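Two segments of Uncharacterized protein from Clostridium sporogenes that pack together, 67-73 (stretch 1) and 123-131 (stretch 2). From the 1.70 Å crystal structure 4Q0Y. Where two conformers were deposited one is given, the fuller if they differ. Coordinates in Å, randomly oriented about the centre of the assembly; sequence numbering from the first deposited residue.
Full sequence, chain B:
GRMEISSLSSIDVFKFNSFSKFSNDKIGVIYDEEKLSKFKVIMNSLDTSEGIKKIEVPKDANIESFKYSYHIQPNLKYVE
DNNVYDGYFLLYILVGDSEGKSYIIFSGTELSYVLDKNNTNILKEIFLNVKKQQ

Stretch 1, residues 67-73: KYSYHIQ
Stretch 2, residues 123-131: LKEIFLNVK

A β-strand presents alternate side chains to the same side, and a single large aromatic residue can exploit that repeat by lying across several of them. The packing of residues 67-73 against 123-131 is a compact example. Phe-127, buried and giving up 94 Å² to the contact, is its centre. With chi1 -67° (m) and chi2 -74°, the side chain of Phe-127 reaches along the strand: its CB lies 4.2 Å from Tyr-68 CD2, and its ring carries the contact on, with CD1 4.0 Å from Tyr-70 CD2 and CZ 3.8 Å from Ile-72 CD1. The flat, wholly apolar side chain thus meets three successive inward positions of the strand.

Those positions follow from an extended backbone, with phi from -144° to -129° and psi from 140° to 157° at Tyr-68, Tyr-70 and Ile-72. Their CA-to-CB bonds point toward the second stretch, whereas Ser-69, His-71 and Gln-73 have side chains out of its reach. Ile-72 is buried at the deep end, and its p,t rotamer (63°, 172°) extends CD1 to the phenyl tip. Tyr-70 (m, chi2 -63°) also meets Val-130, whose t rotamer brings CG2 to 4.2 Å from Tyr-70 CE2. A tyrosine suits this place because its ring joins the apolar cluster while its hydroxyl reaches water.

The second stretch enters as a helix, phi near -60° and psi near -40°, and Phe-127 N donates a hydrogen bond to Leu-123 O at 2.9 Å. Phe-127 is the first residue to leave helical angles (-98°/12°). Leu-128 is then extended (-68°/131°), Asn-129 takes positive phi (51°/52°), and Val-130 is extended again (-68°/126°). The closest CA pair, Tyr-68 and Phe-127, is 7.4 Å apart.

Farther out, Tyr-68 (m, chi2 -69°) covers this turn. Phe-127 O sits over one face of its ring, 3.7 Å from Tyr-68 CE1, and Tyr-68 OH comes 3.7 Å from Leu-128 CA. Lys-124 borders the ring with its aliphatic portion, its CG 4.3 Å from Tyr-68 CE2.

No direct hydrogen bond crosses between the stretches; water supplies the polar edge. Water 3 hydrogen-bonds to Tyr-70 OH (2.7 Å), donates to Phe-127 O (2.7 Å) and accepts from Val-130 N (3.0 Å). Tyr-68 OH binds two waters: water 2 at 2.7 Å, which donates to Lys-124 O at 3.0 Å, and water 1 at 3.0 Å, which accepts from Asn-129 N at 2.8 Å. The tyrosine hydroxyls therefore link the strand through solvent to backbone groups of the helix and the turn beyond it. In all, 377 Å² is buried, counting both sides.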

# COMPACT_ATOMS: atom_id res chain seq x y z
N LYS B 67 13.85 16.18 9.73
CA LYS B 67 13.14 17.13 8.86
C LYS B 67 11.77 17.47 9.43
O LYS B 67 11.43 18.66 9.52
CB LYS B 67 13.01 16.56 7.44
CG LYS B 67 12.27 17.40 6.41
CD LYS B 67 13.09 18.58 5.98
CE LYS B 67 12.21 19.67 5.42
NZ LYS B 67 13.00 20.77 4.80
N TYR B 68 11.00 16.45 9.81
CA TYR B 68 9.69 16.64 10.43
C TYR B 68 9.60 15.84 11.71
O TYR B 68 10.12 14.70 11.77
CB TYR B 68 8.56 16.19 9.55
CG TYR B 68 8.54 16.82 8.20
CD1 TYR B 68 8.24 18.19 8.06
CD2 TYR B 68 8.81 16.08 7.06
CE1 TYR B 68 8.23 18.79 6.81
CE2 TYR B 68 8.79 16.66 5.80
CZ TYR B 68 8.50 18.01 5.68
OH TYR B 68 8.47 18.61 4.46
N SER B 69 8.99 16.45 12.71
CA SER B 69 8.68 15.76 13.97
C SER B 69 7.28 16.17 14.37
O SER B 69 6.99 17.35 14.53
CB SER B 69 9.67 16.04 15.11
OG SER B 69 11.00 15.96 14.66
N TYR B 70 6.42 15.17 14.52
CA TYR B 70 5.02 15.39 14.90
C TYR B 70 4.50 14.30 15.80
O TYR B 70 5.05 13.19 15.86
CB TYR B 70 4.15 15.42 13.66
CG TYR B 70 4.39 16.57 12.71
CD1 TYR B 70 4.17 17.89 13.11
CD2 TYR B 70 4.75 16.33 11.37
CE1 TYR B 70 4.37 18.95 12.24
CE2 TYR B 70 4.94 17.39 10.47
CZ TYR B 70 4.77 18.69 10.91
OH TYR B 70 4.95 19.76 10.07
N HIS B 71 3.46 14.64 16.57
CA HIS B 71 2.60 13.64 17.18
C HIS B 71 1.42 13.56 16.25
O HIS B 71 0.88 14.59 15.86
CB HIS B 71 2.17 14.06 18.57
CG HIS B 71 3.27 13.94 19.58
ND1 HIS B 71 3.03 13.96 20.94
CD2 HIS B 71 4.60 13.78 19.44
CE1 HIS B 71 4.17 13.84 21.59
NE2 HIS B 71 5.14 13.71 20.72
N ILE B 72 1.03 12.33 15.89
CA ILE B 72 -0.02 12.11 14.92
C ILE B 72 -1.03 11.08 15.40
O ILE B 72 -0.70 10.12 16.12
CB ILE B 72 0.54 11.70 13.53
CG1 ILE B 72 1.30 10.36 13.59
CG2 ILE B 72 1.43 12.80 12.98
CD1 ILE B 72 1.70 9.82 12.22
N GLN B 73 -2.27 11.30 14.96
CA GLN B 73 -3.41 10.44 15.26
C GLN B 73 -4.04 10.05 13.94
O GLN B 73 -4.91 10.79 13.43
CB GLN B 73 -4.41 11.14 16.18
CG GLN B 73 -5.62 10.27 16.54
CD GLN B 73 -6.66 11.05 17.33
OE1 GLN B 73 -6.33 11.83 18.24
NE2 GLN B 73 -7.92 10.86 16.98
N LEU B 123 7.32 9.19 3.60
CA LEU B 123 6.90 9.99 4.76
C LEU B 123 7.07 11.48 4.53
O LEU B 123 6.20 12.26 4.92
CB LEU B 123 7.61 9.56 6.03
CG LEU B 123 7.21 8.17 6.55
CD1 LEU B 123 8.20 7.74 7.62
CD2 LEU B 123 5.79 8.16 7.09
N LYS B 124 8.18 11.85 3.87
CA LYS B 124 8.39 13.25 3.46
C LYS B 124 7.29 13.77 2.52
O LYS B 124 6.87 14.92 2.67
CB LYS B 124 9.79 13.47 2.87
CG LYS B 124 10.86 13.37 3.95
CD LYS B 124 12.28 13.23 3.45
CE LYS B 124 12.74 14.42 2.63
NZ LYS B 124 14.18 14.26 2.27
N GLU B 125 6.80 12.92 1.62
CA GLU B 125 5.66 13.28 0.76
C GLU B 125 4.38 13.48 1.57
O GLU B 125 3.63 14.45 1.34
CB GLU B 125 5.42 12.24 -0.35
CG GLU B 125 6.55 12.19 -1.37
CD GLU B 125 6.54 10.97 -2.27
OE1 GLU B 125 5.62 10.12 -2.19
OE2 GLU B 125 7.53 10.84 -3.03
N ILE B 126 4.12 12.57 2.50
CA ILE B 126 2.90 12.60 3.33
C ILE B 126 2.85 13.85 4.23
O ILE B 126 1.78 14.49 4.34
CB ILE B 126 2.77 11.34 4.21
CG1 ILE B 126 2.58 10.11 3.33
CG2 ILE B 126 1.62 11.47 5.22
CD1 ILE B 126 2.93 8.81 4.02
N PHE B 127 3.99 14.17 4.84
CA PHE B 127 4.07 15.26 5.82
C PHE B 127 4.58 16.60 5.25
O PHE B 127 4.82 17.53 6.02
CB PHE B 127 4.83 14.79 7.06
CG PHE B 127 4.07 13.74 7.82
CD1 PHE B 127 2.95 14.11 8.58
CD2 PHE B 127 4.39 12.39 7.69
CE1 PHE B 127 2.21 13.15 9.22
CE2 PHE B 127 3.64 11.42 8.32
CZ PHE B 127 2.54 11.81 9.10
N LEU B 128 4.66 16.72 3.92
CA LEU B 128 5.01 18.00 3.28
C LEU B 128 3.87 19.01 3.49
O LEU B 128 2.72 18.66 3.26
CB LEU B 128 5.20 17.80 1.76
CG LEU B 128 5.50 19.00 0.85
CD1 LEU B 128 6.82 19.64 1.23
CD2 LEU B 128 5.53 18.55 -0.60
N ASN B 129 4.20 20.22 3.95
CA ASN B 129 3.23 21.33 4.07
C ASN B 129 1.93 20.97 4.82
O ASN B 129 0.81 21.18 4.30
CB ASN B 129 2.88 21.90 2.68
CG ASN B 129 4.08 22.49 1.96
OD1 ASN B 129 4.95 23.11 2.57
ND2 ASN B 129 4.11 22.33 0.64
N VAL B 130 2.07 20.42 6.02
CA VAL B 130 0.90 20.21 6.89
C VAL B 130 0.46 21.62 7.28
O VAL B 130 1.26 22.41 7.78
CB VAL B 130 1.22 19.45 8.19
CG1 VAL B 130 -0.03 19.36 9.09
CG2 VAL B 130 1.76 18.06 7.88
N LYS B 131 -0.80 21.93 7.04
CA LYS B 131 -1.30 23.28 7.30
C LYS B 131 -2.55 23.23 8.18
O LYS B 131 -3.25 22.22 8.24
CB LYS B 131 -1.57 24.01 5.98
O HOH W 1 6.77 21.13 4.47
O HOH W 2 9.03 16.92 2.47
O HOH W 3 4.69 19.87 7.35